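Local coordinates for dehydroquinate synthase (Thermus thermophilus, PDB 1UJN), which probably converts 3-deoxy-D-arabino-heptulosonate 7-phosphate to 3-dehydroquinate, the second step of the chorismate pathway, using NAD(+) and a divalent metal ion, at residues G81-G94 and Y107-T119. Sequence-based numbering, arbitrary orientation.
Sequences GLPRNATLLVVGGG and YLRGVAYLAFPTT
Tyr107 reaches Leu82 at the foot of a beta-alpha-beta crossover of the Rossmann-like N-terminal domain, in which helix 94-106 links the adjacent parallel strands 87-92 and 112-117. With CG anti to the backbone N (chi1 179°), the phenol extends so that OH donates to Leu82 O over 2.7 Å, in the carbonyl plane and on a lone pair. A phenylalanine here would probably leave that buried carbonyl without its hydroxyl mate. Leu108 sets CG over one face of the Tyr107 ring, toward its rim, and brings CD1 to 3.5 Å from Arg84 N, while Leu142 of the second subunit packs on Tyr107 and Leu108. Gly110 suits the end of the type I' turn, since its backbone angles would jam a CB against the preceding carbonyl. Beyond Val111, whose CG1 meets Arg84 O, a water bridges the flared strand ends, donating to Arg84 O and Ala86 O and accepting from Ala112 N.

Leu88 N donates to Ala112 O, and Leu88 O in turn accepts from Leu114 N. Tyr113 sets CB against Leu88 CB, but its ring leads off to His147, whose carbonyl O bonds the hydroxyl. On the other side of the sheet, Leu114 CG meets Thr87 CG2 at 4.0 Å, and Phe116 runs alongside Leu89, CE1 to CD2 3.9 Å; both touch Val46 of helix 40-50, so bulky apolar side chains suit this face. Phe116 N bonds Val90 O at 2.8 Å.

Thr118 and Thr119, predicted to bind NAD(+), follow the strand beside the glycine-rich turn. Thr118 OG1 comes within 3.1 Å of Gly92 CA, where glycine fits because the backbone angles would press a CB into the carbonyl before it. A CB on Gly93 would clash with Thr119 CG2, which lies 3.6 Å from Gly93 CA.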
loop_
_atom_site.group_PDB
_atom_site.type_symbol
_atom_site.label_atom_id
_atom_site.label_comp_id
_atom_site.label_asym_id
_atom_site.label_seq_id
_atom_site.Cartn_x
_atom_site.Cartn_y
_atom_site.Cartn_z
ATOM N N GLY A 81 -10.252 -1.466 17.720
ATOM C CA GLY A 81 -9.831 -0.086 17.846
ATOM C C GLY A 81 -8.327 0.110 17.870
ATOM O O GLY A 81 -7.840 1.083 18.438
ATOM N N LEU A 82 -7.583 -0.802 17.255
ATOM C CA LEU A 82 -6.126 -0.675 17.235
ATOM C C LEU A 82 -5.698 0.589 16.498
ATOM O O LEU A 82 -6.105 0.823 15.362
ATOM C CB LEU A 82 -5.479 -1.901 16.587
ATOM C CG LEU A 82 -5.408 -3.141 17.484
ATOM C CD1 LEU A 82 -4.818 -4.303 16.711
ATOM C CD2 LEU A 82 -4.556 -2.835 18.709
ATOM N N PRO A 83 -4.871 1.426 17.149
ATOM C CA PRO A 83 -4.371 2.681 16.586
ATOM C C PRO A 83 -3.168 2.530 15.658
ATOM O O PRO A 83 -2.626 1.439 15.488
ATOM C CB PRO A 83 -4.056 3.507 17.828
ATOM C CG PRO A 83 -3.563 2.472 18.778
ATOM C CD PRO A 83 -4.519 1.320 18.580
ATOM N N ARG A 84 -2.754 3.650 15.075
ATOM C CA ARG A 84 -1.649 3.699 14.108
ATOM C C ARG A 84 -0.291 3.289 14.714
ATOM O O ARG A 84 0.646 2.927 14.016
ATOM C CB ARG A 84 -1.563 5.121 13.553
ATOM C CG ARG A 84 -0.968 5.159 12.145
ATOM C CD ARG A 84 -0.986 6.571 11.549
ATOM N NE ARG A 84 0.211 6.799 10.733
ATOM C CZ ARG A 84 0.162 7.796 9.830
ATOM N NH1 ARG A 84 -0.931 8.528 9.706
ATOM N NH2 ARG A 84 1.228 8.045 9.063
ATOM N N ASN A 85 -0.145 3.352 16.036
ATOM C CA ASN A 85 1.128 2.971 16.642
ATOM C C ASN A 85 1.103 1.510 17.080
ATOM O O ASN A 85 1.980 1.052 17.816
ATOM C CB ASN A 85 1.469 3.884 17.830
ATOM C CG ASN A 85 0.525 3.709 19.002
ATOM O OD1 ASN A 85 -0.687 3.607 18.829
ATOM N ND2 ASN A 85 1.081 3.696 20.209
ATOM N N ALA A 86 0.101 0.773 16.612
ATOM C CA ALA A 86 -0.013 -0.642 16.945
ATOM C C ALA A 86 0.974 -1.467 16.115
ATOM O O ALA A 86 1.464 -1.024 15.069
ATOM C CB ALA A 86 -1.441 -1.133 16.692
ATOM N N THR A 87 1.265 -2.667 16.599
ATOM C CA THR A 87 2.163 -3.580 15.905
ATOM C C THR A 87 1.417 -4.877 15.641
ATOM O O THR A 87 0.748 -5.408 16.531
ATOM C CB THR A 87 3.406 -3.920 16.754
ATOM O OG1 THR A 87 4.140 -2.723 17.034
ATOM C CG2 THR A 87 4.314 -4.901 16.008
ATOM N N LEU A 88 1.524 -5.383 14.419
ATOM C CA LEU A 88 0.878 -6.644 14.063
ATOM C C LEU A 88 1.944 -7.732 14.064
ATOM O O LEU A 88 2.949 -7.612 13.366
ATOM C CB LEU A 88 0.260 -6.560 12.662
ATOM C CG LEU A 88 -0.445 -7.833 12.168
ATOM C CD1 LEU A 88 -1.686 -8.091 13.021
ATOM C CD2 LEU A 88 -0.848 -7.676 10.714
ATOM N N LEU A 89 1.742 -8.777 14.859
ATOM C CA LEU A 89 2.691 -9.882 14.904
ATOM C C LEU A 89 2.130 -10.979 14.006
ATOM O O LEU A 89 0.941 -11.298 14.066
ATOM C CB LEU A 89 2.870 -10.392 16.342
ATOM C CG LEU A 89 3.619 -9.449 17.292
ATOM C CD1 LEU A 89 2.749 -8.254 17.663
ATOM C CD2 LEU A 89 4.006 -10.220 18.551
ATOM N N VAL A 90 2.975 -11.544 13.150
ATOM C CA VAL A 90 2.506 -12.574 12.233
ATOM C C VAL A 90 3.288 -13.862 12.402
ATOM O O VAL A 90 4.504 -13.903 12.184
ATOM C CB VAL A 90 2.605 -12.088 10.767
ATOM C CG1 VAL A 90 1.904 -13.070 9.848
ATOM C CG2 VAL A 90 1.977 -10.698 10.637
ATOM N N VAL A 91 2.577 -14.919 12.782
ATOM C CA VAL A 91 3.196 -16.215 13.029
ATOM C C VAL A 91 2.673 -17.259 12.048
ATOM O O VAL A 91 1.497 -17.623 12.083
ATOM C CB VAL A 91 2.903 -16.686 14.470
ATOM C CG1 VAL A 91 3.695 -17.957 14.778
ATOM C CG2 VAL A 91 3.242 -15.569 15.469
ATOM N N GLY A 92 3.554 -17.735 11.172
ATOM C CA GLY A 92 3.150 -18.728 10.193
ATOM C C GLY A 92 4.131 -18.799 9.041
ATOM O O GLY A 92 5.253 -18.293 9.133
ATOM N N GLY A 93 3.701 -19.423 7.950
ATOM C CA GLY A 93 4.555 -19.558 6.783
ATOM C C GLY A 93 4.386 -18.407 5.812
ATOM O O GLY A 93 3.799 -17.380 6.161
ATOM N N GLY A 94 4.886 -18.595 4.590
ATOM C CA GLY A 94 4.820 -17.567 3.566
ATOM C C GLY A 94 3.466 -16.942 3.282
ATOM O O GLY A 94 3.374 -15.733 3.064
ATOM N N TYR A 107 -3.512 -1.169 6.775
ATOM C CA TYR A 107 -4.389 -0.813 7.888
ATOM C C TYR A 107 -3.965 0.588 8.335
ATOM O O TYR A 107 -2.800 0.803 8.674
ATOM C CB TYR A 107 -4.229 -1.808 9.047
ATOM C CG TYR A 107 -5.107 -1.485 10.246
ATOM C CD1 TYR A 107 -6.495 -1.505 10.139
ATOM C CD2 TYR A 107 -4.546 -1.121 11.471
ATOM C CE1 TYR A 107 -7.310 -1.168 11.222
ATOM C CE2 TYR A 107 -5.353 -0.780 12.564
ATOM C CZ TYR A 107 -6.734 -0.805 12.426
ATOM O OH TYR A 107 -7.546 -0.467 13.490
ATOM N N LEU A 108 -4.908 1.532 8.321
ATOM C CA LEU A 108 -4.640 2.926 8.691
ATOM C C LEU A 108 -3.477 3.492 7.871
ATOM O O LEU A 108 -2.759 4.386 8.307
ATOM C CB LEU A 108 -4.339 3.035 10.190
ATOM C CG LEU A 108 -5.458 2.540 11.115
ATOM C CD1 LEU A 108 -5.028 2.666 12.568
ATOM C CD2 LEU A 108 -6.728 3.338 10.853
ATOM N N ARG A 109 -3.322 2.956 6.665
ATOM C CA ARG A 109 -2.283 3.335 5.720
ATOM C C ARG A 109 -0.893 2.867 6.139
ATOM O O ARG A 109 0.116 3.377 5.651
ATOM C CB ARG A 109 -2.282 4.855 5.452
ATOM C CG ARG A 109 -3.630 5.395 4.973
ATOM C CD ARG A 109 -3.485 6.739 4.263
ATOM N NE ARG A 109 -4.780 7.293 3.878
ATOM C CZ ARG A 109 -5.519 8.084 4.649
ATOM N NH1 ARG A 109 -5.094 8.424 5.863
ATOM N NH2 ARG A 109 -6.685 8.542 4.202
ATOM N N GLY A 110 -0.844 1.896 7.045
ATOM C CA GLY A 110 0.438 1.350 7.439
ATOM C C GLY A 110 0.823 1.338 8.900
ATOM O O GLY A 110 0.921 2.384 9.533
ATOM N N VAL A 111 1.046 0.135 9.424
ATOM C CA VAL A 111 1.482 -0.049 10.801
ATOM C C VAL A 111 2.647 -1.034 10.784
ATOM O O VAL A 111 2.843 -1.778 9.818
ATOM C CB VAL A 111 0.365 -0.611 11.710
ATOM C CG1 VAL A 111 -0.804 0.382 11.772
ATOM C CG2 VAL A 111 -0.103 -1.978 11.193
ATOM N N ALA A 112 3.426 -1.036 11.852
ATOM C CA ALA A 112 4.572 -1.934 11.941
ATOM C C ALA A 112 4.138 -3.383 12.110
ATOM O O ALA A 112 3.053 -3.665 12.625
ATOM C CB ALA A 112 5.449 -1.524 13.120
ATOM N N TYR A 113 4.965 -4.308 11.639
ATOM C CA TYR A 113 4.663 -5.714 11.849
ATOM C C TYR A 113 5.942 -6.487 12.113
ATOM O O TYR A 113 7.026 -6.092 11.669
ATOM C CB TYR A 113 3.872 -6.329 10.683
ATOM C CG TYR A 113 4.637 -6.641 9.421
ATOM C CD1 TYR A 113 4.946 -5.646 8.504
ATOM C CD2 TYR A 113 4.986 -7.953 9.114
ATOM C CE1 TYR A 113 5.576 -5.953 7.297
ATOM C CE2 TYR A 113 5.620 -8.270 7.913
ATOM C CZ TYR A 113 5.904 -7.270 7.012
ATOM O OH TYR A 113 6.484 -7.590 5.803
ATOM N N LEU A 114 5.807 -7.548 12.901
ATOM C CA LEU A 114 6.922 -8.418 13.245
ATOM C C LEU A 114 6.597 -9.776 12.656
ATOM O O LEU A 114 5.466 -10.251 12.761
ATOM C CB LEU A 114 7.059 -8.543 14.763
ATOM C CG LEU A 114 7.471 -7.278 15.517
ATOM C CD1 LEU A 114 7.431 -7.548 17.019
ATOM C CD2 LEU A 114 8.864 -6.856 15.079
ATOM N N ALA A 115 7.588 -10.398 12.035
ATOM C CA ALA A 115 7.382 -11.701 11.422
ATOM C C ALA A 115 8.025 -12.825 12.227
ATOM O O ALA A 115 9.160 -12.703 12.684
ATOM C CB ALA A 115 7.945 -11.698 10.014
ATOM N N PHE A 116 7.281 -13.914 12.397
ATOM C CA PHE A 116 7.776 -15.095 13.105
ATOM C C PHE A 116 7.541 -16.259 12.150
ATOM O O PHE A 116 6.553 -16.989 12.264
ATOM C CB PHE A 116 7.008 -15.307 14.403
ATOM C CG PHE A 116 7.197 -14.200 15.396
ATOM C CD1 PHE A 116 6.440 -13.038 15.312
ATOM C CD2 PHE A 116 8.155 -14.306 16.399
ATOM C CE1 PHE A 116 6.636 -11.989 16.220
ATOM C CE2 PHE A 116 8.357 -13.264 17.308
ATOM C CZ PHE A 116 7.597 -12.107 17.216
ATOM N N PRO A 117 8.444 -16.434 11.176
ATOM C CA PRO A 117 8.312 -17.514 10.195
ATOM C C PRO A 117 8.366 -18.901 10.827
ATOM O O PRO A 117 9.152 -19.153 11.738
ATOM C CB PRO A 117 9.461 -17.239 9.222
ATOM C CG PRO A 117 10.501 -16.616 10.101
ATOM C CD PRO A 117 9.695 -15.679 10.974
ATOM N N THR A 118 7.506 -19.791 10.349
ATOM C CA THR A 118 7.454 -21.147 10.880
ATOM C C THR A 118 7.673 -22.224 9.814
ATOM O O THR A 118 7.352 -23.395 10.027
ATOM C CB THR A 118 6.111 -21.403 11.597
ATOM O OG1 THR A 118 5.032 -21.154 10.695
ATOM C CG2 THR A 118 5.978 -20.481 12.808
ATOM N N THR A 119 8.210 -21.827 8.668
ATOM C CA THR A 119 8.509 -22.775 7.596
ATOM C C THR A 119 9.893 -22.400 7.067
ATOM O O THR A 119 10.343 -21.270 7.254
ATOM C CB THR A 119 7.506 -22.693 6.414
ATOM O OG1 THR A 119 7.669 -21.445 5.727
ATOM C CG2 THR A 119 6.068 -22.829 6.912
HETATM O O HOH W 1 2.816 0.939 13.965
HETATM O O HOH W 2 2.030 3.813 11.607
HETATM O O HOH W 3 5.950 -21.030 3.361
#